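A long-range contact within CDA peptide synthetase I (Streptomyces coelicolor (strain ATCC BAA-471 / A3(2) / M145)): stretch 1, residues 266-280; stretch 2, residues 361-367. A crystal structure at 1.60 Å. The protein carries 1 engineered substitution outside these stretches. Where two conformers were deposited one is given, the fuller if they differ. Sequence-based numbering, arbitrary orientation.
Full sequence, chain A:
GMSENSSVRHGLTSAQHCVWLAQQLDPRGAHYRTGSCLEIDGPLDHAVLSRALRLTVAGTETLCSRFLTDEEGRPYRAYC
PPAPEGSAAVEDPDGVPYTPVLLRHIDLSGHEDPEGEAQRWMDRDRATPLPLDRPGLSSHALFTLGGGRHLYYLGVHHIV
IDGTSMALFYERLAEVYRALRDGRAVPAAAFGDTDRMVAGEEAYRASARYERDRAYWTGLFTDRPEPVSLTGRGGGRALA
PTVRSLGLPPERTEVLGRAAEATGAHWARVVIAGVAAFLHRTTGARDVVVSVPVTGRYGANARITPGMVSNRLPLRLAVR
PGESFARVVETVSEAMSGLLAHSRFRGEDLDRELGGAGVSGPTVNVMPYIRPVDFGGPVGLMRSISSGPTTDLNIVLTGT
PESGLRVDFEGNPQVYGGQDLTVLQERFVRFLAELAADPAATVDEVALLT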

# COMPACT_ATOMS: atom_id res chain seq x y z
N HIS A 266 -13.88 -6.58 -12.85
CA HIS A 266 -13.37 -6.95 -11.54
C HIS A 266 -13.80 -5.90 -10.52
O HIS A 266 -13.89 -4.72 -10.84
CB HIS A 266 -11.85 -7.10 -11.59
CG HIS A 266 -11.24 -7.51 -10.29
ND1 HIS A 266 -10.56 -6.63 -9.48
CD2 HIS A 266 -11.19 -8.71 -9.67
CE1 HIS A 266 -10.13 -7.27 -8.40
NE2 HIS A 266 -10.50 -8.54 -8.50
N TRP A 267 -14.08 -6.31 -9.29
CA TRP A 267 -14.70 -5.40 -8.34
C TRP A 267 -13.83 -4.18 -8.01
O TRP A 267 -14.35 -3.14 -7.66
CB TRP A 267 -15.06 -6.12 -7.05
CG TRP A 267 -13.89 -6.47 -6.19
CD1 TRP A 267 -13.04 -7.52 -6.35
CD2 TRP A 267 -13.45 -5.77 -5.02
NE1 TRP A 267 -12.09 -7.52 -5.36
CE2 TRP A 267 -12.32 -6.45 -4.53
CE3 TRP A 267 -13.91 -4.64 -4.34
CZ2 TRP A 267 -11.64 -6.04 -3.39
CZ3 TRP A 267 -13.23 -4.23 -3.21
CH2 TRP A 267 -12.10 -4.92 -2.75
N ALA A 268 -12.51 -4.31 -8.14
CA ALA A 268 -11.63 -3.16 -7.89
C ALA A 268 -11.90 -2.06 -8.92
O ALA A 268 -11.80 -0.87 -8.62
CB ALA A 268 -10.17 -3.58 -7.92
N ARG A 269 -12.24 -2.46 -10.14
CA ARG A 269 -12.59 -1.51 -11.19
C ARG A 269 -13.90 -0.80 -10.85
O ARG A 269 -14.08 0.39 -11.14
CB ARG A 269 -12.72 -2.20 -12.55
CG ARG A 269 -11.45 -2.89 -13.03
CD ARG A 269 -10.37 -1.87 -13.36
NE ARG A 269 -9.12 -2.51 -13.79
CZ ARG A 269 -8.84 -2.85 -15.05
NH1 ARG A 269 -9.73 -2.66 -16.01
NH2 ARG A 269 -7.68 -3.42 -15.32
N VAL A 270 -14.82 -1.53 -10.23
CA VAL A 270 -16.09 -0.95 -9.79
C VAL A 270 -15.81 0.11 -8.73
O VAL A 270 -16.42 1.18 -8.73
CB VAL A 270 -17.04 -2.03 -9.23
CG1 VAL A 270 -18.31 -1.40 -8.64
CG2 VAL A 270 -17.40 -3.03 -10.32
N VAL A 271 -14.89 -0.17 -7.82
CA VAL A 271 -14.53 0.79 -6.79
C VAL A 271 -13.89 2.04 -7.39
O VAL A 271 -14.24 3.16 -7.03
CB VAL A 271 -13.59 0.16 -5.74
CG1 VAL A 271 -13.07 1.20 -4.76
CG2 VAL A 271 -14.31 -0.95 -5.00
N ILE A 272 -12.95 1.85 -8.31
CA ILE A 272 -12.31 2.98 -8.97
C ILE A 272 -13.36 3.83 -9.69
O ILE A 272 -13.36 5.06 -9.58
CB ILE A 272 -11.23 2.51 -9.96
CG1 ILE A 272 -10.05 1.91 -9.19
CG2 ILE A 272 -10.73 3.66 -10.82
CD1 ILE A 272 -9.09 1.10 -10.05
N ALA A 273 -14.28 3.18 -10.41
CA ALA A 273 -15.36 3.90 -11.07
C ALA A 273 -16.21 4.66 -10.05
O ALA A 273 -16.66 5.78 -10.31
CB ALA A 273 -16.23 2.93 -11.86
N GLY A 274 -16.42 4.06 -8.88
CA GLY A 274 -17.16 4.70 -7.81
C GLY A 274 -16.49 5.97 -7.31
O GLY A 274 -17.16 6.97 -7.08
N VAL A 275 -15.18 5.92 -7.14
CA VAL A 275 -14.44 7.11 -6.75
C VAL A 275 -14.54 8.18 -7.84
O VAL A 275 -14.78 9.34 -7.55
CB VAL A 275 -12.95 6.80 -6.45
CG1 VAL A 275 -12.20 8.07 -6.10
CG2 VAL A 275 -12.84 5.80 -5.31
N ALA A 276 -14.38 7.77 -9.10
CA ALA A 276 -14.48 8.71 -10.21
C ALA A 276 -15.86 9.38 -10.24
O ALA A 276 -15.97 10.59 -10.41
CB ALA A 276 -14.21 8.01 -11.53
N ALA A 277 -16.90 8.58 -10.07
CA ALA A 277 -18.27 9.09 -10.05
C ALA A 277 -18.50 10.02 -8.87
O ALA A 277 -19.16 11.05 -8.99
CB ALA A 277 -19.26 7.93 -10.01
N PHE A 278 -17.94 9.65 -7.72
CA PHE A 278 -18.03 10.47 -6.51
C PHE A 278 -17.38 11.83 -6.71
O PHE A 278 -17.95 12.87 -6.35
CB PHE A 278 -17.38 9.73 -5.33
CG PHE A 278 -17.43 10.48 -4.03
CD1 PHE A 278 -18.62 10.62 -3.34
CD2 PHE A 278 -16.28 11.03 -3.50
CE1 PHE A 278 -18.66 11.31 -2.14
CE2 PHE A 278 -16.31 11.72 -2.30
CZ PHE A 278 -17.51 11.86 -1.62
N LEU A 279 -16.18 11.84 -7.28
CA LEU A 279 -15.48 13.08 -7.55
C LEU A 279 -16.26 13.93 -8.55
O LEU A 279 -16.40 15.13 -8.37
CB LEU A 279 -14.07 12.81 -8.09
CG LEU A 279 -13.10 12.14 -7.11
CD1 LEU A 279 -11.75 11.93 -7.79
CD2 LEU A 279 -12.93 12.94 -5.84
N HIS A 280 -16.77 13.28 -9.60
CA HIS A 280 -17.54 13.99 -10.61
C HIS A 280 -18.81 14.61 -10.04
O HIS A 280 -19.14 15.76 -10.33
CB HIS A 280 -17.91 13.04 -11.76
CG HIS A 280 -18.97 13.58 -12.67
ND1 HIS A 280 -18.72 14.60 -13.57
CD2 HIS A 280 -20.27 13.26 -12.81
CE1 HIS A 280 -19.83 14.87 -14.23
NE2 HIS A 280 -20.79 14.08 -13.79
N GLY A 361 -4.53 12.37 -8.54
CA GLY A 361 -5.78 12.55 -7.84
C GLY A 361 -5.67 11.74 -6.57
O GLY A 361 -4.58 11.31 -6.21
N PRO A 362 -6.80 11.54 -5.88
CA PRO A 362 -6.73 10.63 -4.73
C PRO A 362 -6.16 9.29 -5.15
O PRO A 362 -6.50 8.80 -6.22
CB PRO A 362 -8.19 10.51 -4.27
CG PRO A 362 -9.00 10.94 -5.46
CD PRO A 362 -8.18 11.97 -6.15
N THR A 363 -5.29 8.71 -4.33
CA THR A 363 -4.79 7.37 -4.62
C THR A 363 -5.86 6.37 -4.23
O THR A 363 -6.32 6.36 -3.09
CB THR A 363 -3.49 7.07 -3.86
OG1 THR A 363 -2.47 8.00 -4.26
CG2 THR A 363 -3.01 5.65 -4.16
N VAL A 364 -6.26 5.54 -5.19
CA VAL A 364 -7.24 4.49 -4.94
C VAL A 364 -6.52 3.15 -4.94
O VAL A 364 -6.15 2.63 -6.00
CB VAL A 364 -8.37 4.49 -5.99
CG1 VAL A 364 -9.40 3.41 -5.67
CG2 VAL A 364 -9.02 5.86 -6.04
N ASN A 365 -6.34 2.61 -3.74
CA ASN A 365 -5.55 1.41 -3.52
C ASN A 365 -6.44 0.28 -3.03
O ASN A 365 -6.66 0.13 -1.83
CB ASN A 365 -4.44 1.71 -2.51
CG ASN A 365 -3.54 0.52 -2.25
OD1 ASN A 365 -3.62 -0.50 -2.92
ND2 ASN A 365 -2.65 0.66 -1.27
N VAL A 366 -6.96 -0.51 -3.97
CA VAL A 366 -7.74 -1.69 -3.64
C VAL A 366 -6.73 -2.82 -3.52
O VAL A 366 -6.24 -3.34 -4.52
CB VAL A 366 -8.79 -2.01 -4.71
CG1 VAL A 366 -9.64 -3.20 -4.28
CG2 VAL A 366 -9.67 -0.80 -4.97
N MET A 367 -6.40 -3.18 -2.28
CA MET A 367 -5.34 -4.15 -2.07
C MET A 367 -5.76 -5.52 -2.58
O MET A 367 -6.93 -5.91 -2.47
CB MET A 367 -4.96 -4.23 -0.59
CG MET A 367 -4.22 -2.99 -0.11
SD MET A 367 -3.39 -3.22 1.48
CE MET A 367 -2.00 -4.25 1.00

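When a helix packs on a β-strand, the two elements commonly meet through side chains; here the helix backbone is hydrogen-bonded within itself, turn to turn. The contact between residues 266-280 and 361-367 illustrates the principle well. No hydrogen bond crosses it; 373 Å² of surface is buried, summed over both sides, and every close side-chain contact is apolar. Val-366 (89 Å²) and Val-364 (68 Å²) are the most covered. The helix runs nearly antiparallel to the strand, with 157° between their directions and axes 9.1 Å apart at closest approach, so that walking up the helix means walking back down the strand.

His-266 occupies the N-cap position and makes no contact with the strand; His-266 O accepts a hydrogen bond from Arg-269 N at 2.9 Å as the first turn begins. Trp-267 then opens the contact. Its CA-to-CB bond points sideways, but with chi1 in the p well the indole reaches across to the strand and lays one face against Val-366. Val-366 CG1 sits 3.8 Å from the centroid of the six-membered ring of Trp-267, 30° off the ring normal, a CH-π arrangement in which a methyl group meets the aromatic face; the same CG1 lies 3.4 Å from Trp-267 CH2. A broad, flat ring suits this end of the contact, since its length lets it reach Val-366 although the CA-to-CB bond points sideways.

Ala-268 needs no such reach: its CA-to-CB bond points toward the strand, and its side chain is a single methyl, which fits where the backbones come close. Ala-268 CA is 5.9 Å from Val-366 CA, and Ala-268 CB touches Val-366 CG1 at 3.7 Å. Arg-269 turns away, leaving its charged group clear of the apolar contact, and Val-270 is out of reach.

The next turn brings Val-271, directed toward the strand between two valines, with its CG1 4.0 Å from Val-366 CG2 and 4.4 Å from Val-364 CG1. The CA-to-CB bond of Ile-272 points sideways, yet its CG1 lies 3.9 Å from Val-364 CG1. Ala-273 and Gly-274 lie on the part of the helix out of reach of the strand. One turn beyond Val-271, Val-275 again points toward the partner, placing CG1 3.9 Å from Val-364 CG2 and 4.3 Å from Pro-362 CG. Another turn on, Leu-279 uses its longer side chain, in the m,t rotamer, to bring CD1 to 3.7 Å from Pro-362 CG.

The helical repeat thus puts Ala-268, Val-271, Val-275 and Leu-279 on one face, while stretch 2 answers with a two-residue alternation that begins at Pro-362, just ahead of the strand, and continues through Val-364 and Val-366; Thr-363 is out of reach and Asn-365 points away. β-Branched valine suits an extended backbone, and here both Val-364 and Val-366, each with chi1 in the t well, present both methyls to the helix. Pro-362 adds a compact apolar ring with no polar side-chain group to satisfy.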